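Local coordinates for protein molybdopterin converting factor, subunit 1 (Pyrococcus furiosus, PDB 1VJK) that probably serves as the small, ubiquitin-like MoaD-type subunit of molybdopterin synthase, acting in the biosynthesis of the molybdenum cofactor, at residues Arg19-Ala24 with His50-Glu56; Phe58-Tyr62 with Tyr76-Asp80. One frame throughout, in Å; residues are numbered along the deposited sequence.

Interaction 1. Residues Arg19-Ala24 with His50-Glu56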
ATOM      1  N   ARG A  19       7.267  11.506  -1.113  1.00  7.97           N
ATOM      2  CA  ARG A  19       7.525  11.437  -2.566  1.00  7.44           C
ATOM      3  C   ARG A  19       6.589  10.489  -3.279  1.00  8.03           C
ATOM      4  O   ARG A  19       6.418  10.584  -4.492  1.00  8.59           O
ATOM      5  CB  ARG A  19       8.986  11.111  -2.877  1.00  8.23           C
ATOM      6  CG  ARG A  19       9.413   9.698  -2.613  1.00  9.25           C
ATOM      7  CD  ARG A  19      10.896   9.554  -2.859  1.00  8.72           C
ATOM      8  NE  ARG A  19      11.372   8.225  -2.526  1.00  9.45           N
ATOM      9  CZ  ARG A  19      11.414   7.200  -3.389  1.00  9.50           C
ATOM     10  NH1 ARG A  19      11.022   7.348  -4.661  1.00  8.26           N
ATOM     11  NH2 ARG A  19      11.861   6.006  -2.944  1.00 10.06           N
ATOM     12  N   PHE A  20       5.945   9.591  -2.536  1.00  7.80           N
ATOM     13  CA  PHE A  20       5.025   8.623  -3.161  1.00  7.18           C
ATOM     14  C   PHE A  20       3.749   9.273  -3.641  1.00 10.09           C
ATOM     15  O   PHE A  20       3.061   8.702  -4.490  1.00 10.87           O
ATOM     16  CB  PHE A  20       4.813   7.423  -2.224  1.00  7.34           C
ATOM     17  CG  PHE A  20       6.092   6.746  -1.901  1.00  8.30           C
ATOM     18  CD1 PHE A  20       6.891   6.251  -2.917  1.00 10.95           C
ATOM     19  CD2 PHE A  20       6.567   6.669  -0.588  1.00  9.80           C
ATOM     20  CE1 PHE A  20       8.129   5.682  -2.666  1.00 10.25           C
ATOM     21  CE2 PHE A  20       7.813   6.083  -0.330  1.00 12.19           C
ATOM     22  CZ  PHE A  20       8.592   5.582  -1.373  1.00  9.37           C
ATOM     23  N   ARG A  21       3.461  10.476  -3.152  1.00  9.30           N
ATOM     24  CA  ARG A  21       2.371  11.279  -3.717  1.00  9.47           C
ATOM     25  C   ARG A  21       2.681  11.654  -5.155  1.00 11.38           C
ATOM     26  O   ARG A  21       1.759  11.717  -5.982  1.00 11.20           O
ATOM     27  CB  ARG A  21       2.156  12.551  -2.889  1.00 12.20           C
ATOM     28  CG  ARG A  21       1.624  12.254  -1.517  1.00 12.80           C
ATOM     29  CD  ARG A  21       1.518  13.467  -0.616  1.00 13.95           C
ATOM     30  NE  ARG A  21       0.579  13.214   0.479  1.00 15.55           N
ATOM     31  CZ  ARG A  21       0.099  14.146   1.297  1.00 18.90           C
ATOM     32  NH1 ARG A  21       0.455  15.422   1.155  1.00 18.58           N
ATOM     33  NH2 ARG A  21      -0.761  13.799   2.249  1.00 21.76           N
ATOM     34  N   GLN A  22       3.952  11.948  -5.470  1.00  9.70           N
ATOM     35  CA  GLN A  22       4.314  12.224  -6.845  1.00 10.10           C
ATOM     36  C   GLN A  22       4.342  11.005  -7.694  1.00 11.11           C
ATOM     37  O   GLN A  22       3.939  11.073  -8.844  1.00 13.28           O
ATOM     38  CB  GLN A  22       5.658  12.941  -6.977  1.00 10.48           C
ATOM     39  CG  GLN A  22       5.616  14.423  -6.688  1.00 13.58           C
ATOM     40  CD  GLN A  22       5.191  14.718  -5.284  1.00 15.78           C
ATOM     41  OE1 GLN A  22       5.910  14.392  -4.323  1.00 17.99           O
ATOM     42  NE2 GLN A  22       4.009  15.319  -5.134  1.00 16.88           N
ATOM     43  N   LEU A  23       4.822   9.879  -7.155  1.00 11.22           N
ATOM     44  CA  LEU A  23       4.827   8.650  -7.950  1.00 12.02           C
ATOM     45  C   LEU A  23       3.416   8.179  -8.287  1.00 12.43           C
ATOM     46  O   LEU A  23       3.174   7.682  -9.386  1.00 15.60           O
ATOM     47  CB  LEU A  23       5.559   7.530  -7.207  1.00 13.32           C
ATOM     48  CG  LEU A  23       7.054   7.667  -6.954  1.00 15.32           C
ATOM     49  CD1 LEU A  23       7.610   6.257  -6.636  1.00 14.48           C
ATOM     50  CD2 LEU A  23       7.828   8.337  -8.098  1.00 18.56           C
ATOM     51  N   ALA A  24       2.491   8.290  -7.327  1.00  9.99           N
ATOM     52  CA  ALA A  24       1.114   7.883  -7.575  1.00  9.15           C
ATOM     53  C   ALA A  24       0.339   8.917  -8.382  1.00 11.80           C
ATOM     54  O   ALA A  24      -0.681   8.587  -9.004  1.00 15.07           O
ATOM     55  CB  ALA A  24       0.361   7.585  -6.251  1.00  9.93           C
ATOM     56  N   HIS A  50       0.545   2.193 -11.127  1.00  8.04           N
ATOM     57  CA  HIS A  50       1.552   3.246 -11.098  1.00  7.19           C
ATOM     58  C   HIS A  50       2.911   2.622 -11.275  1.00  8.23           C
ATOM     59  O   HIS A  50       3.586   2.256 -10.280  1.00  8.76           O
ATOM     60  CB  HIS A  50       1.501   3.999  -9.759  1.00 10.02           C
ATOM     61  CG  HIS A  50       0.132   4.460  -9.386  1.00  9.75           C
ATOM     62  ND1 HIS A  50      -0.613   5.335 -10.161  1.00 12.68           N
ATOM     63  CD2 HIS A  50      -0.643   4.140  -8.328  1.00 10.43           C
ATOM     64  CE1 HIS A  50      -1.781   5.543  -9.572  1.00 14.41           C
ATOM     65  NE2 HIS A  50      -1.817   4.842  -8.455  1.00 11.78           N
ATOM     66  N   GLU A  51       3.337   2.522 -12.534  1.00  8.97           N
ATOM     67  CA  GLU A  51       4.526   1.737 -12.873  1.00 10.47           C
ATOM     68  C   GLU A  51       5.800   2.207 -12.186  1.00 10.69           C
ATOM     69  O   GLU A  51       6.723   1.413 -12.026  1.00 12.35           O
ATOM     70  CB  GLU A  51       4.728   1.672 -14.382  1.00 13.34           C
ATOM     71  CG  GLU A  51       5.004   3.003 -15.050  1.00 15.32           C
ATOM     72  CD  GLU A  51       5.048   2.893 -16.557  1.00 23.32           C
ATOM     73  OE1 GLU A  51       5.008   1.755 -17.064  1.00 24.07           O
ATOM     74  OE2 GLU A  51       5.124   3.950 -17.225  1.00 26.16           O
ATOM     75  N   LYS A  52       5.850   3.468 -11.764  1.00  9.37           N
ATOM     76  CA  LYS A  52       7.060   3.964 -11.070  1.00 11.21           C
ATOM     77  C   LYS A  52       7.281   3.251  -9.736  1.00 11.29           C
ATOM     78  O   LYS A  52       8.403   3.259  -9.207  1.00 11.42           O
ATOM     79  CB  LYS A  52       7.024   5.478 -10.885  1.00 12.62           C
ATOM     80  CG  LYS A  52       7.072   6.235 -12.203  1.00 14.76           C
ATOM     81  CD  LYS A  52       7.248   7.726 -11.989  1.00 23.46           C
ATOM     82  CE  LYS A  52       5.925   8.486 -12.156  1.00 25.10           C
ATOM     83  NZ  LYS A  52       6.129   9.938 -12.536  1.00 28.26           N
ATOM     84  N   PHE A  53       6.243   2.599  -9.189  1.00  9.10           N
ATOM     85  CA  PHE A  53       6.412   1.824  -7.960  1.00  8.29           C
ATOM     86  C   PHE A  53       7.048   0.452  -8.176  1.00  9.69           C
ATOM     87  O   PHE A  53       7.437  -0.213  -7.206  1.00 10.46           O
ATOM     88  CB  PHE A  53       5.064   1.605  -7.245  1.00  9.55           C
ATOM     89  CG  PHE A  53       4.566   2.792  -6.478  1.00  8.45           C
ATOM     90  CD1 PHE A  53       4.926   2.965  -5.144  1.00  9.16           C
ATOM     91  CD2 PHE A  53       3.725   3.703  -7.058  1.00 12.36           C
ATOM     92  CE1 PHE A  53       4.450   4.063  -4.420  1.00 10.38           C
ATOM     93  CE2 PHE A  53       3.241   4.793  -6.351  1.00 13.92           C
ATOM     94  CZ  PHE A  53       3.607   4.970  -5.018  1.00 11.16           C
ATOM     95  N   LYS A  54       7.140   0.001  -9.424  1.00 12.30           N
ATOM     96  CA  LYS A  54       7.701  -1.334  -9.678  1.00 11.50           C
ATOM     97  C   LYS A  54       9.140  -1.429  -9.175  1.00 14.66           C
ATOM     98  O   LYS A  54       9.558  -2.494  -8.700  1.00 20.06           O
ATOM     99  CB  LYS A  54       7.632  -1.683 -11.170  1.00 13.38           C
ATOM    100  CG  LYS A  54       6.218  -1.939 -11.659  1.00 17.73           C
ATOM    101  CD  LYS A  54       6.187  -2.431 -13.096  1.00 19.16           C
ATOM    102  CE  LYS A  54       4.977  -3.352 -13.302  1.00 25.19           C
ATOM    103  N   GLU A  55       9.861  -0.309  -9.257  1.00 13.79           N
ATOM    104  CA  GLU A  55      11.293  -0.209  -8.941  1.00 16.53           C
ATOM    105  C   GLU A  55      11.528   0.101  -7.447  1.00 17.88           C
ATOM    106  O   GLU A  55      12.685   0.139  -6.979  1.00 21.20           O
ATOM    107  CB  GLU A  55      11.927   0.888  -9.817  1.00 19.50           C
ATOM    108  CG  GLU A  55      11.931   0.646 -11.341  1.00 28.26           C
ATOM    109  CD  GLU A  55      10.549   0.413 -11.987  1.00 32.08           C
ATOM    110  OE1 GLU A  55       9.569   1.210 -11.745  1.00 25.77           O
ATOM    111  OE2 GLU A  55      10.443  -0.579 -12.768  1.00 33.90           O
ATOM    112  N   GLU A  56      10.447   0.313  -6.702  1.00 12.80           N
ATOM    113  CA  GLU A  56      10.527   0.645  -5.286  1.00 12.89           C
ATOM    114  C   GLU A  56      10.388  -0.619  -4.454  1.00 12.10           C
ATOM    115  O   GLU A  56       9.479  -1.424  -4.663  1.00 14.14           O
ATOM    116  CB  GLU A  56       9.427   1.646  -4.901  1.00 11.48           C
ATOM    117  CG  GLU A  56       9.452   2.923  -5.725  1.00 12.20           C
ATOM    118  CD  GLU A  56      10.573   3.865  -5.324  1.00 12.61           C
ATOM    119  OE1 GLU A  56      11.184   3.642  -4.269  1.00 12.34           O
ATOM    120  OE2 GLU A  56      10.866   4.822  -6.090  1.00 13.59           O
TER
HETATM  121  O   HOH W   1       3.733   5.589 -11.862  1.00 25.56           O
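In this ubiquitin-like (MoaD/ThiS) beta-grasp fold, the short helix 19-24 packs against the 3-10 turn 51-53 that follows helix 39-49, burying 437 Å² between the two segments. Arg19 and Glu56 form a bidentate salt bridge: Arg19 NH1 donates to Glu56 OE2 at 2.9 Å (163°) and Arg19 NH2 to Glu56 OE1 at 2.8 Å (151°), so both carboxylate oxygens accept from one guanidinium. Asp67 lies close to Glu56 as a like charge and also touches Arg19. The backbones are joined indirectly, through water 1, which donates to Leu23 O (3.3 Å) and accepts from Lys52 N (3.0 Å). Leu23 O and Lys52 N are themselves 5.5 Å apart, too far for a direct bond. Several backbone amides have acceptors within their own segment: Ala24 N bonds to Phe20 O (2.9 Å), Phe53 N to His50 O (2.9 Å) and Glu56 N to Phe53 O (3.1 Å). His50 NE2 is satisfied by Glu29, at the edge strand 28-33. Between the polar ends lies an apolar centre, where Phe53 meets Phe20 (CE1 to CD1, 3.6 Å), with ring planes at 31°, and Leu23 (CE2 to CB, 3.7 Å). The His50 ring receives a CH-pi contact, its centroid 4.0 Å from Ala24 CA, only 9° off the ring normal.

Interaction 2. Residues Phe58-Tyr62 with Tyr76-Asp80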
ATOM      1  N   PHE A  58       9.222  -2.578  -1.396  1.00 11.61           N
ATOM      2  CA  PHE A  58       8.294  -2.548  -0.261  1.00  8.59           C
ATOM      3  C   PHE A  58       8.789  -3.461   0.838  1.00 12.04           C
ATOM      4  O   PHE A  58       9.198  -4.596   0.592  1.00 16.10           O
ATOM      5  CB  PHE A  58       6.892  -3.010  -0.688  1.00 11.45           C
ATOM      6  CG  PHE A  58       6.130  -2.008  -1.534  1.00 12.08           C
ATOM      7  CD1 PHE A  58       4.982  -1.402  -1.035  1.00 12.21           C
ATOM      8  CD2 PHE A  58       6.541  -1.705  -2.830  1.00 11.95           C
ATOM      9  CE1 PHE A  58       4.257  -0.480  -1.807  1.00 12.23           C
ATOM     10  CE2 PHE A  58       5.822  -0.782  -3.618  1.00 12.35           C
ATOM     11  CZ  PHE A  58       4.683  -0.183  -3.099  1.00 12.56           C
ATOM     12  N   GLY A  59       8.731  -2.959   2.049  1.00 11.07           N
ATOM     13  CA  GLY A  59       9.069  -3.758   3.202  1.00 10.99           C
ATOM     14  C   GLY A  59       7.855  -4.478   3.745  1.00  9.88           C
ATOM     15  O   GLY A  59       6.684  -4.136   3.470  1.00 11.36           O
ATOM     16  N   GLU A  60       8.142  -5.507   4.530  1.00 11.79           N
ATOM     17  CA  GLU A  60       7.109  -6.211   5.252  1.00 12.82           C
ATOM     18  C   GLU A  60       7.157  -5.739   6.689  1.00 13.77           C
ATOM     19  O   GLU A  60       8.204  -5.881   7.364  1.00 14.88           O
ATOM     20  CB  GLU A  60       7.315  -7.712   5.151  1.00 14.24           C
ATOM     21  CG  GLU A  60       6.148  -8.488   5.732  1.00 15.12           C
ATOM     22  CD  GLU A  60       6.086  -9.949   5.309  1.00 20.37           C
ATOM     23  OE1 GLU A  60       7.125 -10.527   4.877  1.00 24.79           O
ATOM     24  OE2 GLU A  60       5.001 -10.542   5.460  1.00 15.89           O
ATOM     25  N   GLY A  61       6.049  -5.187   7.167  1.00 17.21           N
ATOM     26  CA  GLY A  61       6.011  -4.518   8.455  1.00 17.90           C
ATOM     27  C   GLY A  61       6.953  -3.332   8.471  1.00 18.96           C
ATOM     28  O   GLY A  61       7.198  -2.681   7.438  1.00 20.00           O
ATOM     29  N   TYR A  62       7.519  -3.049   9.635  1.00 15.69           N
ATOM     30  CA  TYR A  62       8.510  -2.008   9.731  1.00 13.42           C
ATOM     31  C   TYR A  62       9.840  -2.497   9.146  1.00 15.15           C
ATOM     32  O   TYR A  62      10.341  -3.573   9.515  1.00 15.69           O
ATOM     33  CB  TYR A  62       8.702  -1.556  11.180  1.00 15.19           C
ATOM     34  CG  TYR A  62       9.757  -0.488  11.300  1.00 15.60           C
ATOM     35  CD1 TYR A  62       9.491   0.825  10.900  1.00 15.34           C
ATOM     36  CD2 TYR A  62      11.041  -0.784  11.794  1.00 14.14           C
ATOM     37  CE1 TYR A  62      10.462   1.818  10.975  1.00 14.56           C
ATOM     38  CE2 TYR A  62      12.021   0.214  11.873  1.00 17.21           C
ATOM     39  CZ  TYR A  62      11.721   1.512  11.479  1.00 16.12           C
ATOM     40  OH  TYR A  62      12.675   2.498  11.552  1.00 20.83           O
ATOM     41  N   TYR A  76       1.404  -1.780  11.576  1.00 12.30           N
ATOM     42  CA  TYR A  76       2.247  -2.599  10.725  1.00 11.30           C
ATOM     43  C   TYR A  76       1.684  -4.013  10.737  1.00 14.40           C
ATOM     44  O   TYR A  76       1.272  -4.545  11.803  1.00 16.72           O
ATOM     45  CB  TYR A  76       3.706  -2.608  11.229  1.00 10.82           C
ATOM     46  CG  TYR A  76       4.408  -1.273  11.120  1.00 12.68           C
ATOM     47  CD1 TYR A  76       4.697  -0.709   9.869  1.00 12.19           C
ATOM     48  CD2 TYR A  76       4.793  -0.572  12.270  1.00 13.64           C
ATOM     49  CE1 TYR A  76       5.342   0.519   9.763  1.00 12.24           C
ATOM     50  CE2 TYR A  76       5.432   0.662  12.176  1.00 13.00           C
ATOM     51  CZ  TYR A  76       5.711   1.201  10.923  1.00 14.04           C
ATOM     52  OH  TYR A  76       6.346   2.430  10.832  1.00 12.86           O
ATOM     53  N   VAL A  77       1.652  -4.615   9.553  1.00 12.43           N
ATOM     54  CA  VAL A  77       1.088  -5.953   9.385  1.00 14.58           C
ATOM     55  C   VAL A  77       1.922  -6.769   8.402  1.00 11.55           C
ATOM     56  O   VAL A  77       2.814  -6.244   7.718  1.00 16.58           O
ATOM     57  CB  VAL A  77      -0.371  -5.915   8.866  1.00 16.48           C
ATOM     58  CG1 VAL A  77      -1.317  -5.251   9.865  1.00 15.57           C
ATOM     59  CG2 VAL A  77      -0.421  -5.215   7.519  1.00 14.80           C
ATOM     60  N   SER A  78       1.611  -8.067   8.325  1.00 12.64           N
ATOM     61  CA  SER A  78       2.306  -8.939   7.400  1.00 12.94           C
ATOM     62  C   SER A  78       1.771  -8.774   5.968  1.00 11.98           C
ATOM     63  O   SER A  78       0.676  -8.222   5.746  1.00 13.10           O
ATOM     64  CB  SER A  78       2.168 -10.380   7.848  1.00 16.44           C
ATOM     65  OG  SER A  78       0.973 -10.920   7.379  1.00 17.81           O
ATOM     66  N   TRP A  79       2.535  -9.267   4.999  1.00  9.66           N
ATOM     67  CA  TRP A  79       2.059  -9.219   3.614  1.00  9.21           C
ATOM     68  C   TRP A  79       0.863 -10.118   3.375  1.00 10.25           C
ATOM     69  O   TRP A  79       0.133  -9.931   2.420  1.00  9.56           O
ATOM     70  CB  TRP A  79       3.155  -9.577   2.620  1.00 10.58           C
ATOM     71  CG  TRP A  79       4.153  -8.459   2.360  1.00 13.28           C
ATOM     72  CD1 TRP A  79       4.033  -7.149   2.736  1.00 15.22           C
ATOM     73  CD2 TRP A  79       5.399  -8.561   1.666  1.00 19.47           C
ATOM     74  NE1 TRP A  79       5.128  -6.429   2.312  1.00 15.77           N
ATOM     75  CE2 TRP A  79       5.984  -7.271   1.654  1.00 18.65           C
ATOM     76  CE3 TRP A  79       6.088  -9.614   1.048  1.00 23.51           C
ATOM     77  CZ2 TRP A  79       7.224  -7.010   1.054  1.00 22.30           C
ATOM     78  CZ3 TRP A  79       7.332  -9.349   0.449  1.00 25.91           C
ATOM     79  CH2 TRP A  79       7.879  -8.057   0.462  1.00 24.58           C
ATOM     80  N   ASP A  80       0.644 -11.098   4.239  1.00  8.27           N
ATOM     81  CA  ASP A  80      -0.482 -11.995   4.059  1.00  6.98           C
ATOM     82  C   ASP A  80      -1.697 -11.617   4.873  1.00  6.30           C
ATOM     83  O   ASP A  80      -2.706 -12.316   4.855  1.00  9.59           O
ATOM     84  CB  ASP A  80      -0.058 -13.449   4.234  1.00  7.08           C
ATOM     85  CG  ASP A  80       0.867 -13.861   3.151  1.00  9.64           C
ATOM     86  OD1 ASP A  80       0.379 -13.945   1.990  1.00  8.90           O
ATOM     87  OD2 ASP A  80       2.095 -14.037   3.347  1.00 11.22           O
TER
HETATM   88  O   HOH W   2       3.623  -5.086   5.428  1.00 19.89           O
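Two irregular loop segments of the beta-grasp domain meet here, 58-62 before and 76-80 after strand 69-72. Tyr76 comes first, its ring face taking a CH-pi contact from Tyr62 CB (4.0 Å to the centroid, 6° off the normal) and the edge of the Tyr62 ring in an offset edge-to-face pair, with centroids 5.7 Å apart and planes at 68°. Val77 turns its side chain away but offers its carbonyl: Val77 O accepts a weak bond from Gly61 N (3.4 Å, 121°), and water 2 bridges the same two atoms at 2.7 and 3.0 Å. Gly61 has phi 61°, a value that favours glycine. Ser78 CB only brushes Glu60 OE2 (3.7 Å). Trp79 then engages Glu60 and Gly59 together: Trp79 N donates to Glu60 OE2 (2.8 Å, 173°), Trp79 NE1 to Gly59 O (3.0 Å, 139°), while Glu60 CB sits over the five-membered ring, 3.8 Å from its centroid. Asp80 makes no contact with 58-62; its carboxylate forms salt bridges to Arg38 and Arg40. Trp79 and Phe58 both pack on Ile43 of helix 39-49, and Val77 rests on Ile70 and Val72 of strand 69-72, placing the contact between that helix and the edge strand.

Interactions 1 and 2 occur in series: residues 50-56 complete the first, and 58-62 begin the second after a single intervening residue. Their centres are about 18 Å apart, yet they touch through Phe53 CD1 and Phe58 CZ at 3.8 Å. Both phenylalanines also contact Lys47 of helix 39-49, so that helix is shared ground. Val68, just before strand 69-72, meets Phe20 of interaction 1 and Phe58 of interaction 2. The connection from helix 39-49 to that strand, an outermost one of the four-stranded sheet, thus contributes a segment to each contact. It packs first on helix 19-24, then on loop 76-80, joining these sequence-separated elements within one compact ubiquitin-like domain.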